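Local coordinates for protein endo-beta-1,4-xylanase Xyn10C (Pseudomonas cellulosa, PDB 1GNY) that cleaves internal beta-1,4 linkages of xylan through its C-terminal catalytic domain, while the family 15 carbohydrate-binding module described here binds xylan and xylooligosaccharides, at residues A[22-27]-A[36-41]; A[53-58]-A[111-116]; A[57-62]-A[145-150]. All coordinates share one frame; numbering follows the deposited sequence.

Contact 1: residues A[22-27]-A[36-41]; sequences SHSGIT and AALGDG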
ATOM      1  N   SER A  22      -1.193  -2.613  17.302  1.00 16.19           N
ATOM      2  CA  SER A  22      -2.108  -3.572  16.664  1.00 16.80           C
ATOM      3  C   SER A  22      -3.128  -2.873  15.780  1.00 14.85           C
ATOM      4  O   SER A  22      -3.548  -1.747  16.044  1.00 15.21           O
ATOM      5  CB  SER A  22      -2.827  -4.369  17.738  1.00 18.45           C
ATOM      6  OG  SER A  22      -1.869  -5.105  18.491  1.00 20.62           O
ATOM      7  N   HIS A  23      -3.565  -3.564  14.735  1.00 15.21           N
ATOM      8  CA  HIS A  23      -4.548  -2.991  13.827  1.00 14.36           C
ATOM      9  C   HIS A  23      -5.985  -3.426  14.173  1.00 14.47           C
ATOM     10  O   HIS A  23      -6.190  -4.415  14.878  1.00 14.55           O
ATOM     11  CB  HIS A  23      -4.219  -3.389  12.359  1.00 14.18           C
ATOM     12  CG  HIS A  23      -4.388  -4.848  12.039  1.00 13.27           C
ATOM     13  ND1 HIS A  23      -5.608  -5.411  11.696  1.00 14.57           N
ATOM     14  CD2 HIS A  23      -3.493  -5.864  12.006  1.00 15.30           C
ATOM     15  CE1 HIS A  23      -5.448  -6.698  11.462  1.00 15.95           C
ATOM     16  NE2 HIS A  23      -4.173  -7.007  11.645  1.00 16.07           N
ATOM     17  N   SER A  24      -6.959  -2.712  13.642  1.00 13.25           N
ATOM     18  CA  SER A  24      -8.391  -3.045  13.804  1.00 13.09           C
ATOM     19  C   SER A  24      -9.083  -3.520  12.506  1.00 12.73           C
ATOM     20  O   SER A  24     -10.272  -3.305  12.325  1.00 13.93           O
ATOM     21  CB  SER A  24      -9.171  -1.879  14.447  1.00 14.73           C
ATOM     22  OG  SER A  24      -9.186  -0.674  13.700  1.00 14.19           O
ATOM     23  N   GLY A  25      -8.340  -4.177  11.615  1.00 12.22           N
ATOM     24  CA  GLY A  25      -8.875  -4.688  10.362  1.00 11.28           C
ATOM     25  C   GLY A  25      -9.152  -3.585   9.363  1.00 11.74           C
ATOM     26  O   GLY A  25      -8.531  -2.505   9.404  1.00 11.11           O
ATOM     27  N   ILE A  26     -10.043  -3.878   8.423  1.00 11.64           N
ATOM     28  CA  ILE A  26     -10.497  -2.927   7.384  1.00 11.60           C
ATOM     29  C   ILE A  26     -12.014  -2.926   7.300  1.00 12.21           C
ATOM     30  O   ILE A  26     -12.684  -3.826   7.818  1.00 13.39           O
ATOM     31  CB  ILE A  26      -9.860  -3.207   5.977  1.00 11.76           C
ATOM     32  CG1 ILE A  26     -10.083  -4.636   5.470  1.00 15.20           C
ATOM     33  CG2 ILE A  26      -8.351  -2.977   6.059  1.00 11.74           C
ATOM     34  CD1 ILE A  26     -11.263  -4.854   4.676  1.00 19.26           C
ATOM     35  N   THR A  27     -12.540  -1.912   6.645  1.00 12.18           N
ATOM     36  CA  THR A  27     -13.995  -1.827   6.361  1.00 12.39           C
ATOM     37  C   THR A  27     -14.203  -1.522   4.880  1.00 12.75           C
ATOM     38  O   THR A  27     -13.625  -0.565   4.349  1.00 12.23           O
ATOM     39  CB  THR A  27     -14.671  -0.793   7.212  1.00 12.91           C
ATOM     40  OG1 THR A  27     -14.593  -1.175   8.597  1.00 13.59           O
ATOM     41  CG2 THR A  27     -16.211  -0.700   6.909  1.00 13.84           C
ATOM     42  N   ALA A  36      -8.688   2.469  10.177  1.00 12.80           N
ATOM     43  CA  ALA A  36      -8.371   3.369  11.286  1.00 13.24           C
ATOM     44  C   ALA A  36      -6.838   3.381  11.481  1.00 13.29           C
ATOM     45  O   ALA A  36      -6.194   2.339  11.725  1.00 13.87           O
ATOM     46  CB  ALA A  36      -9.057   2.920  12.564  1.00 13.50           C
ATOM     47  N   ALA A  37      -6.237   4.548  11.296  1.00 14.29           N
ATOM     48  CA  ALA A  37      -4.782   4.719  11.401  1.00 14.07           C
ATOM     49  C   ALA A  37      -4.373   4.870  12.883  1.00 15.48           C
ATOM     50  O   ALA A  37      -4.075   5.965  13.388  1.00 15.24           O
ATOM     51  CB  ALA A  37      -4.326   5.920  10.573  1.00 14.67           C
ATOM     52  N   LEU A  38      -4.396   3.743  13.570  1.00 14.52           N
ATOM     53  CA  LEU A  38      -4.219   3.708  15.044  1.00 14.85           C
ATOM     54  C   LEU A  38      -2.824   4.009  15.561  1.00 15.15           C
ATOM     55  O   LEU A  38      -2.679   4.513  16.686  1.00 16.68           O
ATOM     56  CB  LEU A  38      -4.669   2.362  15.613  1.00 15.75           C
ATOM     57  CG  LEU A  38      -6.153   2.045  15.386  1.00 16.10           C
ATOM     58  CD1 LEU A  38      -6.429   0.575  15.708  1.00 17.70           C
ATOM     59  CD2 LEU A  38      -7.091   3.002  16.104  1.00 18.89           C
ATOM     60  N   GLY A  39      -1.821   3.687  14.786  1.00 14.82           N
ATOM     61  CA  GLY A  39      -0.420   3.927  15.166  1.00 15.82           C
ATOM     62  C   GLY A  39       0.573   3.669  14.060  1.00 15.76           C
ATOM     63  O   GLY A  39       0.218   3.275  12.955  1.00 15.32           O
ATOM     64  N   ASP A  40       1.856   3.921  14.340  1.00 16.08           N
ATOM     65  CA  ASP A  40       2.932   3.659  13.380  1.00 16.12           C
ATOM     66  C   ASP A  40       2.905   2.177  12.953  1.00 15.59           C
ATOM     67  O   ASP A  40       2.755   1.281  13.795  1.00 15.69           O
ATOM     68  CB  ASP A  40       4.300   4.016  14.004  1.00 16.85           C
ATOM     69  CG  ASP A  40       5.447   3.792  13.064  1.00 18.53           C
ATOM     70  OD1 ASP A  40       5.761   4.680  12.225  1.00 18.50           O
ATOM     71  OD2 ASP A  40       6.109   2.725  13.092  1.00 22.41           O
ATOM     72  N   GLY A  41       2.967   1.952  11.649  1.00 14.11           N
ATOM     73  CA  GLY A  41       2.942   0.613  11.073  1.00 13.53           C
ATOM     74  C   GLY A  41       1.579  -0.016  10.861  1.00 13.58           C
ATOM     75  O   GLY A  41       1.534  -1.134  10.395  1.00 12.37           O
TER
HETATM   76  O   HOH W   1      -9.578  -0.271  10.887  1.00 12.75           O
HETATM   77  O   HOH W   2      -6.516  -0.434  11.914  1.00 13.65           O
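Ser-24 and Leu-38 meet where two loops pass each other at the surface of the module, a small example of loops joined by water instead of by direct hydrogen bonds. The apolar part is slight. Methyl CD1 of Leu-38 lies 3.6 Å from Ser-24 OG, and the same methyl approaches the carbonyl oxygen of Ser-22, with 3.7 Å between CD1 and that O. Ser-24 OG also touches the methyl of Ala-36, which lies at the end of strand 32-36. The torsion of Ser-24 (chi1 62°) sets OG between its backbone N and carbonyl carbon, where it meets both methyls and water 1.

In the fold, segment 22-27 leads from strand 14-17 into strand 27-29, while segment 36-41 leads from strand 32-36 into strand 42-48, so the contact flanks the hairpin formed by 27-29 and 32-36; Ala-37 centres an inverse gamma turn.

Two waters carry the polar link. Water 1 donates to Gly-25 O, accepts from Ala-36 N (3.0 Å from the water oxygen) and is also hydrogen-bonded to Ser-24 OG. Water 2 accepts from Ser-24 N and donates to Ala-36 O, with 2.8 Å between that O and the water oxygen.

Within 22-27, Gly-25 N donates to His-23 ND1 at 3.0 Å, almost exactly in the imidazole plane. The His-23 side chain packs on Val-42 and lies about 5 Å from that of the carbohydrate-binding Asn-16.

Contact 2: residues A[53-58]-A[111-116]; sequences TLEDAV and TIDEDD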
ATOM      1  N   THR A  53       6.565 -11.002 -11.476  1.00 14.57           N
ATOM      2  CA  THR A  53       7.612 -10.243 -12.199  1.00 14.89           C
ATOM      3  C   THR A  53       7.331  -8.766 -11.898  1.00 14.81           C
ATOM      4  O   THR A  53       6.801  -8.018 -12.737  1.00 15.49           O
ATOM      5  CB  THR A  53       7.582 -10.535 -13.684  1.00 14.57           C
ATOM      6  OG1 THR A  53       7.836 -11.940 -13.889  1.00 15.09           O
ATOM      7  CG2 THR A  53       8.710  -9.818 -14.415  1.00 15.53           C
ATOM      8  N   LEU A  54       7.629  -8.413 -10.647  1.00 14.56           N
ATOM      9  CA  LEU A  54       7.338  -7.073 -10.109  1.00 14.49           C
ATOM     10  C   LEU A  54       8.494  -6.069 -10.106  1.00 14.93           C
ATOM     11  O   LEU A  54       8.281  -4.896  -9.794  1.00 14.37           O
ATOM     12  CB  LEU A  54       6.708  -7.192  -8.705  1.00 14.92           C
ATOM     13  CG  LEU A  54       5.236  -7.533  -8.691  1.00 13.35           C
ATOM     14  CD1 LEU A  54       4.822  -7.998  -7.267  1.00 13.85           C
ATOM     15  CD2 LEU A  54       4.336  -6.396  -9.183  1.00 16.32           C
ATOM     16  N   GLU A  55       9.691  -6.487 -10.501  1.00 15.69           N
ATOM     17  CA  GLU A  55      10.801  -5.520 -10.550  1.00 16.26           C
ATOM     18  C   GLU A  55      10.502  -4.476 -11.621  1.00 16.85           C
ATOM     19  O   GLU A  55      10.043  -4.824 -12.715  1.00 17.26           O
ATOM     20  CB  GLU A  55      12.139  -6.221 -10.807  1.00 16.47           C
ATOM     21  CG  GLU A  55      12.640  -7.046  -9.637  1.00 17.33           C
ATOM     22  CD  GLU A  55      13.033  -6.192  -8.426  1.00 17.58           C
ATOM     23  OE1 GLU A  55      13.329  -4.982  -8.615  1.00 17.71           O
ATOM     24  OE2 GLU A  55      13.029  -6.733  -7.304  1.00 17.80           O
ATOM     25  N   ASP A  56      10.725  -3.196 -11.281  1.00 17.62           N
ATOM     26  CA  ASP A  56      10.436  -2.037 -12.157  1.00 18.13           C
ATOM     27  C   ASP A  56       8.922  -1.783 -12.376  1.00 17.23           C
ATOM     28  O   ASP A  56       8.532  -0.954 -13.191  1.00 17.61           O
ATOM     29  CB  ASP A  56      11.210  -2.126 -13.492  1.00 19.38           C
ATOM     30  CG  ASP A  56      12.721  -2.150 -13.290  1.00 23.10           C
ATOM     31  OD1 ASP A  56      13.248  -1.369 -12.487  1.00 23.76           O
ATOM     32  OD2 ASP A  56      13.464  -2.941 -13.880  1.00 28.64           O
ATOM     33  N   ALA A  57       8.077  -2.435 -11.578  1.00 15.94           N
ATOM     34  CA  ALA A  57       6.632  -2.194 -11.628  1.00 15.98           C
ATOM     35  C   ALA A  57       6.309  -0.892 -10.894  1.00 15.77           C
ATOM     36  O   ALA A  57       7.023  -0.501  -9.972  1.00 17.46           O
ATOM     37  CB  ALA A  57       5.849  -3.339 -10.990  1.00 15.67           C
ATOM     38  N   VAL A  58       5.247  -0.234 -11.321  1.00 16.44           N
ATOM     39  CA  VAL A  58       4.751   1.003 -10.690  1.00 16.73           C
ATOM     40  C   VAL A  58       3.390   0.755 -10.053  1.00 15.49           C
ATOM     41  O   VAL A  58       2.451   0.376 -10.744  1.00 15.45           O
ATOM     42  CB  VAL A  58       4.640   2.161 -11.685  1.00 17.48           C
ATOM     43  CG1 VAL A  58       4.131   3.414 -11.004  1.00 19.68           C
ATOM     44  CG2 VAL A  58       6.015   2.397 -12.312  1.00 19.05           C
ATOM     45  N   THR A 111       7.513   2.980  -7.103  1.00 18.15           N
ATOM     46  CA  THR A 111       8.223   2.097  -8.052  1.00 19.09           C
ATOM     47  C   THR A 111       9.001   1.016  -7.283  1.00 18.78           C
ATOM     48  O   THR A 111       9.803   1.317  -6.391  1.00 19.42           O
ATOM     49  CB  THR A 111       9.197   2.871  -8.947  1.00 19.24           C
ATOM     50  OG1 THR A 111       8.476   3.771  -9.785  1.00 19.37           O
ATOM     51  CG2 THR A 111       9.892   1.968  -9.936  1.00 21.45           C
ATOM     52  N   ILE A 112       8.765  -0.237  -7.645  1.00 18.57           N
ATOM     53  CA  ILE A 112       9.504  -1.360  -7.055  1.00 18.96           C
ATOM     54  C   ILE A 112      10.828  -1.500  -7.814  1.00 19.71           C
ATOM     55  O   ILE A 112      10.836  -1.692  -9.021  1.00 19.71           O
ATOM     56  CB  ILE A 112       8.698  -2.694  -7.136  1.00 18.92           C
ATOM     57  CG1 ILE A 112       7.415  -2.609  -6.295  1.00 19.09           C
ATOM     58  CG2 ILE A 112       9.579  -3.871  -6.715  1.00 19.18           C
ATOM     59  CD1 ILE A 112       6.395  -3.784  -6.518  1.00 21.90           C
ATOM     60  N   ASP A 113      11.940  -1.395  -7.104  1.00 21.73           N
ATOM     61  CA  ASP A 113      13.273  -1.505  -7.708  1.00 22.88           C
ATOM     62  C   ASP A 113      14.307  -1.955  -6.650  1.00 24.07           C
ATOM     63  O   ASP A 113      14.849  -1.128  -5.910  1.00 24.91           O
ATOM     64  CB  ASP A 113      13.671  -0.163  -8.316  1.00 24.12           C
ATOM     65  CG  ASP A 113      15.031  -0.194  -9.020  1.00 26.41           C
ATOM     66  OD1 ASP A 113      15.591  -1.283  -9.282  1.00 26.62           O
ATOM     67  OD2 ASP A 113      15.620   0.865  -9.336  1.00 31.62           O
ATOM     68  N   GLU A 114      14.537  -3.261  -6.587  1.00 23.67           N
ATOM     69  CA  GLU A 114      15.520  -3.871  -5.682  1.00 24.32           C
ATOM     70  C   GLU A 114      16.743  -4.345  -6.473  1.00 25.30           C
ATOM     71  O   GLU A 114      16.630  -4.948  -7.538  1.00 24.08           O
ATOM     72  CB  GLU A 114      14.914  -5.016  -4.872  1.00 24.41           C
ATOM     73  CG  GLU A 114      13.872  -4.553  -3.841  1.00 23.48           C
ATOM     74  CD  GLU A 114      14.502  -3.788  -2.683  1.00 25.55           C
ATOM     75  OE1 GLU A 114      15.202  -4.403  -1.857  1.00 24.79           O
ATOM     76  OE2 GLU A 114      14.314  -2.555  -2.617  1.00 26.39           O
ATOM     77  N   ASP A 115      17.920  -4.058  -5.930  1.00 27.31           N
ATOM     78  CA  ASP A 115      19.187  -4.380  -6.621  1.00 28.93           C
ATOM     79  C   ASP A 115      19.384  -5.889  -6.869  1.00 28.85           C
ATOM     80  O   ASP A 115      19.918  -6.272  -7.909  1.00 29.95           O
ATOM     81  CB  ASP A 115      20.390  -3.806  -5.870  1.00 30.14           C
ATOM     82  CG  ASP A 115      20.465  -2.286  -5.924  1.00 33.60           C
ATOM     83  OD1 ASP A 115      19.925  -1.645  -6.861  1.00 38.42           O
ATOM     84  OD2 ASP A 115      21.072  -1.637  -5.044  1.00 38.79           O
ATOM     85  N   ASP A 116      18.894  -6.724  -5.958  1.00 27.68           N
ATOM     86  CA  ASP A 116      18.966  -8.203  -6.077  1.00 27.13           C
ATOM     87  C   ASP A 116      17.820  -8.876  -6.856  1.00 25.73           C
ATOM     88  O   ASP A 116      17.720 -10.087  -6.865  1.00 25.20           O
ATOM     89  CB  ASP A 116      19.133  -8.877  -4.706  1.00 27.95           C
ATOM     90  CG  ASP A 116      17.901  -8.758  -3.811  1.00 29.65           C
ATOM     91  OD1 ASP A 116      16.893  -8.124  -4.196  1.00 29.36           O
ATOM     92  OD2 ASP A 116      17.871  -9.285  -2.687  1.00 32.00           O
TER
HETATM   93  O   HOH W   3      15.125  -3.847 -10.133  1.00 30.81           O
HETATM   94  O   HOH W   4      15.868  -0.804 -12.661  1.00 42.90           O
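Glu-55 reaches over to the backbone of Glu-114, where OE1 accepts the N-H of that residue through its syn lone pair, 2.9 Å from the N and nearly straight at 167°. The chain of Glu-55 bends at chi2 (-67°), which turns CD back toward 111-116, and OE2 rests 3.5 Å from CB of Glu-114. Two backbone bonds join the segments: Asp-56 N donates to Ile-112 O at 2.7 Å, a bent bond, and Ile-112 N donates to Ala-57 O. The latter oxygen also receives a C-H contact from CA of Thr-111, which faces Val-58 in an antiparallel non-hydrogen-bonded pair. Ile-112 supplies the apolar filling, its CB and CG2 against Leu-54 O and its CD1 4.1 Å from Leu-54 CB.

A type II beta turn from Leu-54 to Ala-57, closed by Ala-57 N on Leu-54 O, presents Glu-55 and Asp-56 at its corner. Farther out, Phe-119 N donates to Glu-55 OE2; with Glu-114 N on OE1, both carboxylate oxygens of Glu-55 are engaged by backbone N-H groups. Asn-120 OD1 accepts from Glu-55 N, holding the turn's backbone. Phe-119 also packs on Leu-54 and Ile-112, while the tip of Glu-114 turns to a salt bridge with Lys-118.

Three carboxylates gather here, that of Glu-55 buried and those of Asp-56 and Asp-113 exposed. Asp-113 OD1 stands 4.0 Å from Asp-56 OD1 and 4.4 Å from Glu-55 OE1. Water 3 lies within hydrogen-bonding distance of Glu-55 OE1 and Asp-113 OD1, though it cannot serve every acceptor at once, and water 4 donates to Asp-56 OD1 and weakly to Asp-113 OD1. Water protons should soften the repulsion; the two N-H donors would favour a charged Glu-55 and Asp-113 would oppose it, the balance left open.

Contact 3: residues A[57-62]-A[145-150]; sequences AVIAMV and VTITLA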
ATOM      1  N   ALA A  57       8.077  -2.435 -11.578  1.00 15.94           N
ATOM      2  CA  ALA A  57       6.632  -2.194 -11.628  1.00 15.98           C
ATOM      3  C   ALA A  57       6.309  -0.892 -10.894  1.00 15.77           C
ATOM      4  O   ALA A  57       7.023  -0.501  -9.972  1.00 17.46           O
ATOM      5  CB  ALA A  57       5.849  -3.339 -10.990  1.00 15.67           C
ATOM      6  N   VAL A  58       5.247  -0.234 -11.321  1.00 16.44           N
ATOM      7  CA  VAL A  58       4.751   1.003 -10.690  1.00 16.73           C
ATOM      8  C   VAL A  58       3.390   0.755 -10.053  1.00 15.49           C
ATOM      9  O   VAL A  58       2.451   0.376 -10.744  1.00 15.45           O
ATOM     10  CB  VAL A  58       4.640   2.161 -11.685  1.00 17.48           C
ATOM     11  CG1 VAL A  58       4.131   3.414 -11.004  1.00 19.68           C
ATOM     12  CG2 VAL A  58       6.015   2.397 -12.312  1.00 19.05           C
ATOM     13  N   ILE A  59       3.307   0.967  -8.742  1.00 15.20           N
ATOM     14  CA  ILE A  59       2.053   0.882  -7.982  1.00 15.11           C
ATOM     15  C   ILE A  59       1.468   2.287  -7.894  1.00 15.50           C
ATOM     16  O   ILE A  59       2.168   3.219  -7.451  1.00 17.52           O
ATOM     17  CB  ILE A  59       2.310   0.331  -6.550  1.00 14.75           C
ATOM     18  CG1 ILE A  59       3.016  -1.028  -6.608  1.00 15.56           C
ATOM     19  CG2 ILE A  59       1.012   0.233  -5.751  1.00 14.00           C
ATOM     20  CD1 ILE A  59       3.651  -1.417  -5.301  1.00 19.64           C
ATOM     21  N   ALA A  60       0.227   2.448  -8.313  1.00 15.41           N
ATOM     22  CA  ALA A  60      -0.457   3.751  -8.186  1.00 15.28           C
ATOM     23  C   ALA A  60      -1.720   3.554  -7.356  1.00 14.95           C
ATOM     24  O   ALA A  60      -2.573   2.723  -7.710  1.00 15.21           O
ATOM     25  CB  ALA A  60      -0.795   4.318  -9.539  1.00 16.16           C
ATOM     26  N   MET A  61      -1.842   4.305  -6.257  1.00 13.97           N
ATOM     27  CA  MET A  61      -3.024   4.234  -5.397  1.00 13.65           C
ATOM     28  C   MET A  61      -3.798   5.542  -5.392  1.00 13.72           C
ATOM     29  O   MET A  61      -3.194   6.577  -5.205  1.00 14.90           O
ATOM     30  CB  MET A  61      -2.616   3.894  -3.954  1.00 13.76           C
ATOM     31  CG  MET A  61      -1.925   2.596  -3.810  1.00 13.64           C
ATOM     32  SD  MET A  61      -2.094   1.979  -2.090  1.00 14.69           S
ATOM     33  CE  MET A  61      -1.158   0.490  -2.261  1.00 15.25           C
ATOM     34  N   VAL A  62      -5.114   5.498  -5.594  1.00 13.33           N
ATOM     35  CA  VAL A  62      -5.934   6.731  -5.420  1.00 13.91           C
ATOM     36  C   VAL A  62      -6.430   6.634  -3.985  1.00 14.33           C
ATOM     37  O   VAL A  62      -7.098   5.644  -3.636  1.00 13.35           O
ATOM     38  CB  VAL A  62      -7.111   6.836  -6.372  1.00 13.96           C
ATOM     39  CG1 VAL A  62      -7.978   8.070  -6.031  1.00 15.83           C
ATOM     40  CG2 VAL A  62      -6.630   6.939  -7.825  1.00 15.41           C
ATOM     41  N   VAL A 145      -6.225   0.651  -6.733  1.00 12.69           N
ATOM     42  CA  VAL A 145      -4.790   0.348  -6.825  1.00 12.70           C
ATOM     43  C   VAL A 145      -4.531  -0.235  -8.210  1.00 13.75           C
ATOM     44  O   VAL A 145      -5.182  -1.194  -8.604  1.00 13.25           O
ATOM     45  CB  VAL A 145      -4.304  -0.649  -5.760  1.00 13.11           C
ATOM     46  CG1 VAL A 145      -2.824  -0.937  -5.907  1.00 13.78           C
ATOM     47  CG2 VAL A 145      -4.619  -0.135  -4.346  1.00 14.01           C
ATOM     48  N   THR A 146      -3.626   0.377  -8.960  1.00 14.15           N
ATOM     49  CA  THR A 146      -3.289  -0.165 -10.271  1.00 16.64           C
ATOM     50  C   THR A 146      -1.785  -0.382 -10.363  1.00 17.06           C
ATOM     51  O   THR A 146      -0.988   0.495  -9.973  1.00 17.61           O
ATOM     52  CB  THR A 146      -3.934   0.577 -11.475  1.00 18.79           C
ATOM     53  OG1 THR A 146      -2.986   1.282 -12.249  1.00 27.81           O
ATOM     54  CG2 THR A 146      -4.978   1.518 -11.114  1.00 13.95           C
ATOM     55  N   ILE A 147      -1.407  -1.576 -10.812  1.00 15.28           N
ATOM     56  CA  ILE A 147       0.006  -1.968 -10.895  1.00 16.06           C
ATOM     57  C   ILE A 147       0.364  -2.150 -12.368  1.00 15.75           C
ATOM     58  O   ILE A 147      -0.221  -2.980 -13.036  1.00 16.41           O
ATOM     59  CB  ILE A 147       0.303  -3.226 -10.071  1.00 15.37           C
ATOM     60  CG1 ILE A 147      -0.085  -2.957  -8.597  1.00 16.33           C
ATOM     61  CG2 ILE A 147       1.779  -3.620 -10.182  1.00 17.50           C
ATOM     62  CD1 ILE A 147      -0.012  -4.140  -7.670  1.00 18.40           C
ATOM     63  N   THR A 148       1.344  -1.396 -12.825  1.00 15.35           N
ATOM     64  CA  THR A 148       1.807  -1.480 -14.219  1.00 16.13           C
ATOM     65  C   THR A 148       3.162  -2.173 -14.245  1.00 15.54           C
ATOM     66  O   THR A 148       4.147  -1.631 -13.760  1.00 15.36           O
ATOM     67  CB  THR A 148       1.889  -0.100 -14.863  1.00 16.92           C
ATOM     68  OG1 THR A 148       0.589   0.507 -14.867  1.00 18.34           O
ATOM     69  CG2 THR A 148       2.223  -0.190 -16.348  1.00 17.84           C
ATOM     70  N   LEU A 149       3.208  -3.364 -14.836  1.00 14.24           N
ATOM     71  CA  LEU A 149       4.449  -4.158 -14.904  1.00 14.67           C
ATOM     72  C   LEU A 149       5.354  -3.639 -16.031  1.00 15.93           C
ATOM     73  O   LEU A 149       4.882  -3.026 -16.998  1.00 17.22           O
ATOM     74  CB  LEU A 149       4.164  -5.647 -15.187  1.00 14.99           C
ATOM     75  CG  LEU A 149       3.145  -6.368 -14.315  1.00 14.49           C
ATOM     76  CD1 LEU A 149       3.043  -7.810 -14.706  1.00 15.44           C
ATOM     77  CD2 LEU A 149       3.495  -6.237 -12.824  1.00 14.54           C
ATOM     78  N   ALA A 150       6.631  -3.941 -15.892  1.00 16.42           N
ATOM     79  CA  ALA A 150       7.665  -3.716 -16.926  1.00 18.63           C
ATOM     80  C   ALA A 150       7.719  -4.935 -17.856  1.00 19.51           C
ATOM     81  O   ALA A 150       8.774  -5.572 -18.051  1.00 23.39           O
ATOM     82  CB  ALA A 150       9.004  -3.507 -16.253  1.00 18.67           C
TER
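Val-145 packs against both Ile-59 and Met-61 on the buried face of two antiparallel strands, a worked case of a sheet with one face turned inward and the other partly open. Its two methyls divide the task. CG1, anti to the backbone N (chi1 179°), lies 4.0 Å from CG2 of Ile-59, while CG2 meets Met-61 at 3.9 Å from CG, with the sulfur SD and the methyl CE almost as near. The extended chain of Met-61 beyond CG accounts for this run of contacts alongside a single methyl. Next along the strands, Ile-59 and Ile-147 lie alongside each other with their chains running in the same direction, CG1 to CG1 at 4.2 Å. The row ends at Ala-57, whose methyl touches both CG2 of Ile-147 and CD2 of Leu-149.

The other face carries Val-58, Ala-60, Thr-146 and Thr-148, all partly exposed. Here the side chains add little across the strands, and backbone bonds do the joining: Val-58 and Thr-148 exchange two, as do Ala-60 and Thr-146, the shortest being Ala-60 N to Thr-146 O at 2.8 Å. The CA-H groups of Ile-147 and Val-145 also approach Val-58 O and Ala-60 O, each CA at 3.4 Å from its oxygen, as is usual in antiparallel pairing. The strands run at 163° to each other.

On the buried side, Ile-59 and Met-61 meet Ile-78 of strand 75-82 in the five-stranded sheet, the facing layer of this beta-sandwich. Within its own sheet, strand 58-65 is bonded along its other edge to strand 106-111, whereas strand 139-149 also pairs with strand 2-6, where Thr-148 touches Val-4.

In the fold
Along the chain, contact 1 closes before contacts 2 and 3 open from overlapping segments that share Ala-57 and Val-58. Contacts 2 and 3 have centres 11 Å apart and touch, Ile-112 CD1 packing on Ile-59 CD1 at 3.8 Å. Contact 1 is on the opposite side of the chain's centre from the other two, its centre about 27 Å from that of contact 2 and 23 Å from that of contact 3. Contact 3 lies within the six-stranded sheet, contact 2 where strands 58-65 and 106-111 run out into loops, and contact 1 beside the hairpin 27-29/32-36. All belong to the scaffold of the xylan-binding module, strand 139-149 joining the two regions by pairing with 32-36 and 58-65.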